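Local coordinates for protein methylglyoxal reductase (NADPH-dependent) (PDB 6KWS) that probably reduces methylglyoxal and related carbonyl compounds with NADPH, as a Rossmann-fold oxidoreductase of the dihydroflavonol-4-reductase subfamily, at residues N106-F114 / F178-L189. The protein carries 1 engineered substitution. Numbering follows the deposited sequence.
Sequences NVLQAIYNF and FIKSNDNVKFSL
L108 and Y112, one turn apart on helix 92-114, pack against F178 at the end of helix 160-181, joining two neighbouring helices on one side of the Rossmann-type sheet; the chain then turns through 182-187 into strand 188-194. The aromatic contacts centre on F178. CB of L108 sits over one face of its ring, 3.8 Å from the centroid and only 7° off the normal, while CD1 of L108 reaches back to F178 CB at 3.7 Å. At the ring's edge, F178 CZ meets Y112 CB at 3.7 Å, and the edge of F178 is directed toward the face of Y112 in an offset edge-to-face pair, centroids 5.8 Å apart and planes at 82°. Q109 OE1 lies in the plane of the F178 ring, at its edge. With CG anti to the backbone N (chi1 -167°), the phenol of Y112 extends across to the turn, where its edge runs beside the CA of V185.

Deeper down, the packing is apolar. F187 enters between helix 92-114 and V121 of strand 120-124, with I111 CG2 and L108 CD2 against its ring. I111 in turn touches F78 of strand 75-80, which ties the helix to the sheet. One face of the F187 ring is covered by a methyl from two residues earlier in the chain, V185 CG1, which stands 4.1 Å above the plane, over the ring centre.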
# COMPACT_ATOMS: atom_id res chain seq x y z
N ASN A 106 0.90 -19.30 3.77
CA ASN A 106 2.26 -19.69 4.15
C ASN A 106 2.88 -18.70 5.14
O ASN A 106 3.53 -19.12 6.11
CB ASN A 106 3.14 -19.81 2.90
CG ASN A 106 2.75 -21.00 2.02
OD1 ASN A 106 2.21 -22.00 2.49
ND2 ASN A 106 3.05 -20.89 0.72
N VAL A 107 2.68 -17.40 4.93
CA VAL A 107 3.25 -16.40 5.83
C VAL A 107 2.67 -16.55 7.23
O VAL A 107 3.41 -16.63 8.23
CB VAL A 107 3.01 -14.97 5.28
CG1 VAL A 107 3.48 -13.91 6.26
CG2 VAL A 107 3.69 -14.79 3.95
N LEU A 108 1.34 -16.60 7.34
CA LEU A 108 0.70 -16.74 8.64
C LEU A 108 1.02 -18.08 9.28
O LEU A 108 1.15 -18.18 10.51
CB LEU A 108 -0.80 -16.56 8.50
CG LEU A 108 -1.24 -15.15 8.14
CD1 LEU A 108 -2.70 -15.21 7.80
CD2 LEU A 108 -0.97 -14.17 9.29
N GLN A 109 1.14 -19.14 8.47
CA GLN A 109 1.54 -20.43 9.02
C GLN A 109 2.91 -20.35 9.69
O GLN A 109 3.10 -20.85 10.81
CB GLN A 109 1.51 -21.51 7.95
CG GLN A 109 1.73 -22.91 8.52
CD GLN A 109 0.44 -23.51 9.06
OE1 GLN A 109 -0.59 -23.49 8.38
NE2 GLN A 109 0.49 -24.02 10.29
N ALA A 110 3.88 -19.70 9.04
CA ALA A 110 5.19 -19.55 9.68
C ALA A 110 5.07 -18.80 11.00
O ALA A 110 5.66 -19.19 12.00
CB ALA A 110 6.17 -18.85 8.74
N ILE A 111 4.28 -17.73 11.02
CA ILE A 111 4.11 -17.02 12.28
C ILE A 111 3.42 -17.91 13.29
O ILE A 111 3.71 -17.86 14.49
CB ILE A 111 3.35 -15.70 12.04
CG1 ILE A 111 4.13 -14.85 11.03
CG2 ILE A 111 3.13 -14.94 13.36
CD1 ILE A 111 3.33 -13.70 10.43
N TYR A 112 2.52 -18.77 12.83
CA TYR A 112 1.82 -19.68 13.74
C TYR A 112 2.79 -20.66 14.39
O TYR A 112 2.82 -20.79 15.62
CB TYR A 112 0.73 -20.42 12.98
CG TYR A 112 -0.24 -21.14 13.86
CD1 TYR A 112 -0.45 -22.51 13.71
CD2 TYR A 112 -0.96 -20.47 14.84
CE1 TYR A 112 -1.34 -23.19 14.51
CE2 TYR A 112 -1.86 -21.14 15.64
CZ TYR A 112 -2.05 -22.50 15.47
OH TYR A 112 -2.94 -23.18 16.26
N ASN A 113 3.61 -21.35 13.58
CA ASN A 113 4.53 -22.34 14.13
C ASN A 113 5.64 -21.68 14.95
O ASN A 113 5.83 -21.99 16.13
CB ASN A 113 5.12 -23.20 13.01
CG ASN A 113 4.05 -23.89 12.18
OD1 ASN A 113 2.94 -24.12 12.65
ND2 ASN A 113 4.38 -24.22 10.93
N PHE A 114 6.37 -20.73 14.35
CA PHE A 114 7.61 -20.25 14.94
C PHE A 114 7.56 -18.80 15.42
O PHE A 114 8.57 -18.29 15.91
CB PHE A 114 8.75 -20.45 13.94
CG PHE A 114 8.64 -21.71 13.14
CD1 PHE A 114 9.13 -22.92 13.63
CD2 PHE A 114 8.05 -21.70 11.88
CE1 PHE A 114 9.03 -24.10 12.88
CE2 PHE A 114 7.93 -22.88 11.13
CZ PHE A 114 8.43 -24.08 11.62
N PHE A 178 -7.60 -17.57 8.18
CA PHE A 178 -6.58 -18.27 8.93
C PHE A 178 -6.78 -18.08 10.42
O PHE A 178 -6.79 -19.05 11.18
CB PHE A 178 -5.18 -17.81 8.52
CG PHE A 178 -4.08 -18.54 9.23
CD1 PHE A 178 -3.71 -18.19 10.53
CD2 PHE A 178 -3.44 -19.60 8.62
CE1 PHE A 178 -2.71 -18.89 11.19
CE2 PHE A 178 -2.44 -20.30 9.29
CZ PHE A 178 -2.07 -19.94 10.57
N ILE A 179 -6.93 -16.83 10.86
CA ILE A 179 -6.99 -16.62 12.30
C ILE A 179 -8.34 -17.04 12.85
O ILE A 179 -8.45 -17.42 14.02
CB ILE A 179 -6.66 -15.16 12.65
CG1 ILE A 179 -7.68 -14.24 12.02
CG2 ILE A 179 -5.26 -14.82 12.15
CD1 ILE A 179 -8.28 -13.26 12.98
N LYS A 180 -9.40 -16.99 12.04
CA LYS A 180 -10.69 -17.43 12.57
C LYS A 180 -10.83 -18.95 12.53
O LYS A 180 -11.56 -19.52 13.36
CB LYS A 180 -11.84 -16.74 11.83
CG LYS A 180 -12.15 -15.35 12.37
CD LYS A 180 -12.65 -14.41 11.27
CE LYS A 180 -12.75 -12.97 11.76
NZ LYS A 180 -13.27 -12.93 13.14
N SER A 181 -10.13 -19.62 11.63
CA SER A 181 -10.26 -21.07 11.45
C SER A 181 -9.24 -21.87 12.24
O SER A 181 -9.53 -23.02 12.59
CB SER A 181 -10.15 -21.42 9.96
OG SER A 181 -9.53 -22.67 9.73
N ASN A 182 -8.06 -21.32 12.53
CA ASN A 182 -7.09 -21.99 13.37
C ASN A 182 -7.33 -21.67 14.84
O ASN A 182 -7.80 -20.58 15.20
CB ASN A 182 -5.65 -21.60 13.00
CG ASN A 182 -5.14 -22.33 11.76
OD1 ASN A 182 -5.57 -22.04 10.63
ND2 ASN A 182 -4.21 -23.26 11.96
N ASP A 183 -7.01 -22.63 15.68
CA ASP A 183 -7.01 -22.52 17.13
C ASP A 183 -5.64 -22.05 17.62
O ASP A 183 -4.69 -21.95 16.84
CB ASP A 183 -7.37 -23.88 17.74
CG ASP A 183 -6.67 -25.03 17.01
OD1 ASP A 183 -6.49 -24.93 15.76
OD2 ASP A 183 -6.30 -26.03 17.67
N ASN A 184 -5.54 -21.74 18.92
CA ASN A 184 -4.28 -21.43 19.59
C ASN A 184 -3.65 -20.11 19.15
O ASN A 184 -2.51 -19.81 19.56
CB ASN A 184 -3.20 -22.51 19.37
CG ASN A 184 -3.52 -23.84 20.04
OD1 ASN A 184 -4.26 -23.90 21.02
ND2 ASN A 184 -2.93 -24.93 19.51
N VAL A 185 -4.33 -19.32 18.31
CA VAL A 185 -3.69 -18.19 17.65
C VAL A 185 -3.29 -17.14 18.68
O VAL A 185 -4.15 -16.57 19.36
CB VAL A 185 -4.63 -17.58 16.59
CG1 VAL A 185 -3.95 -16.40 15.94
CG2 VAL A 185 -5.01 -18.64 15.57
N LYS A 186 -1.99 -16.87 18.77
CA LYS A 186 -1.45 -16.03 19.83
C LYS A 186 -1.40 -14.55 19.45
O LYS A 186 -1.27 -13.70 20.34
CB LYS A 186 -0.05 -16.50 20.23
CG LYS A 186 -0.02 -17.90 20.86
CD LYS A 186 1.41 -18.32 21.26
CE LYS A 186 2.01 -19.35 20.28
NZ LYS A 186 3.51 -19.24 20.14
N PHE A 187 -1.50 -14.22 18.18
CA PHE A 187 -1.36 -12.83 17.75
C PHE A 187 -2.69 -12.29 17.26
O PHE A 187 -3.54 -13.03 16.76
CB PHE A 187 -0.32 -12.68 16.64
CG PHE A 187 -0.53 -13.59 15.46
CD1 PHE A 187 -1.37 -13.23 14.42
CD2 PHE A 187 0.12 -14.81 15.39
CE1 PHE A 187 -1.56 -14.07 13.33
CE2 PHE A 187 -0.07 -15.65 14.31
CZ PHE A 187 -0.90 -15.28 13.27
N SER A 188 -2.86 -10.98 17.42
CA SER A 188 -3.94 -10.29 16.73
C SER A 188 -3.51 -10.02 15.29
O SER A 188 -2.36 -10.24 14.90
CB SER A 188 -4.30 -9.00 17.45
OG SER A 188 -3.13 -8.28 17.76
N LEU A 189 -4.45 -9.55 14.49
CA LEU A 189 -4.17 -9.20 13.10
C LEU A 189 -4.92 -7.93 12.74
O LEU A 189 -6.12 -7.82 13.01
CB LEU A 189 -4.55 -10.33 12.15
CG LEU A 189 -4.44 -9.97 10.67
CD1 LEU A 189 -3.12 -10.44 10.15
CD2 LEU A 189 -5.56 -10.61 9.89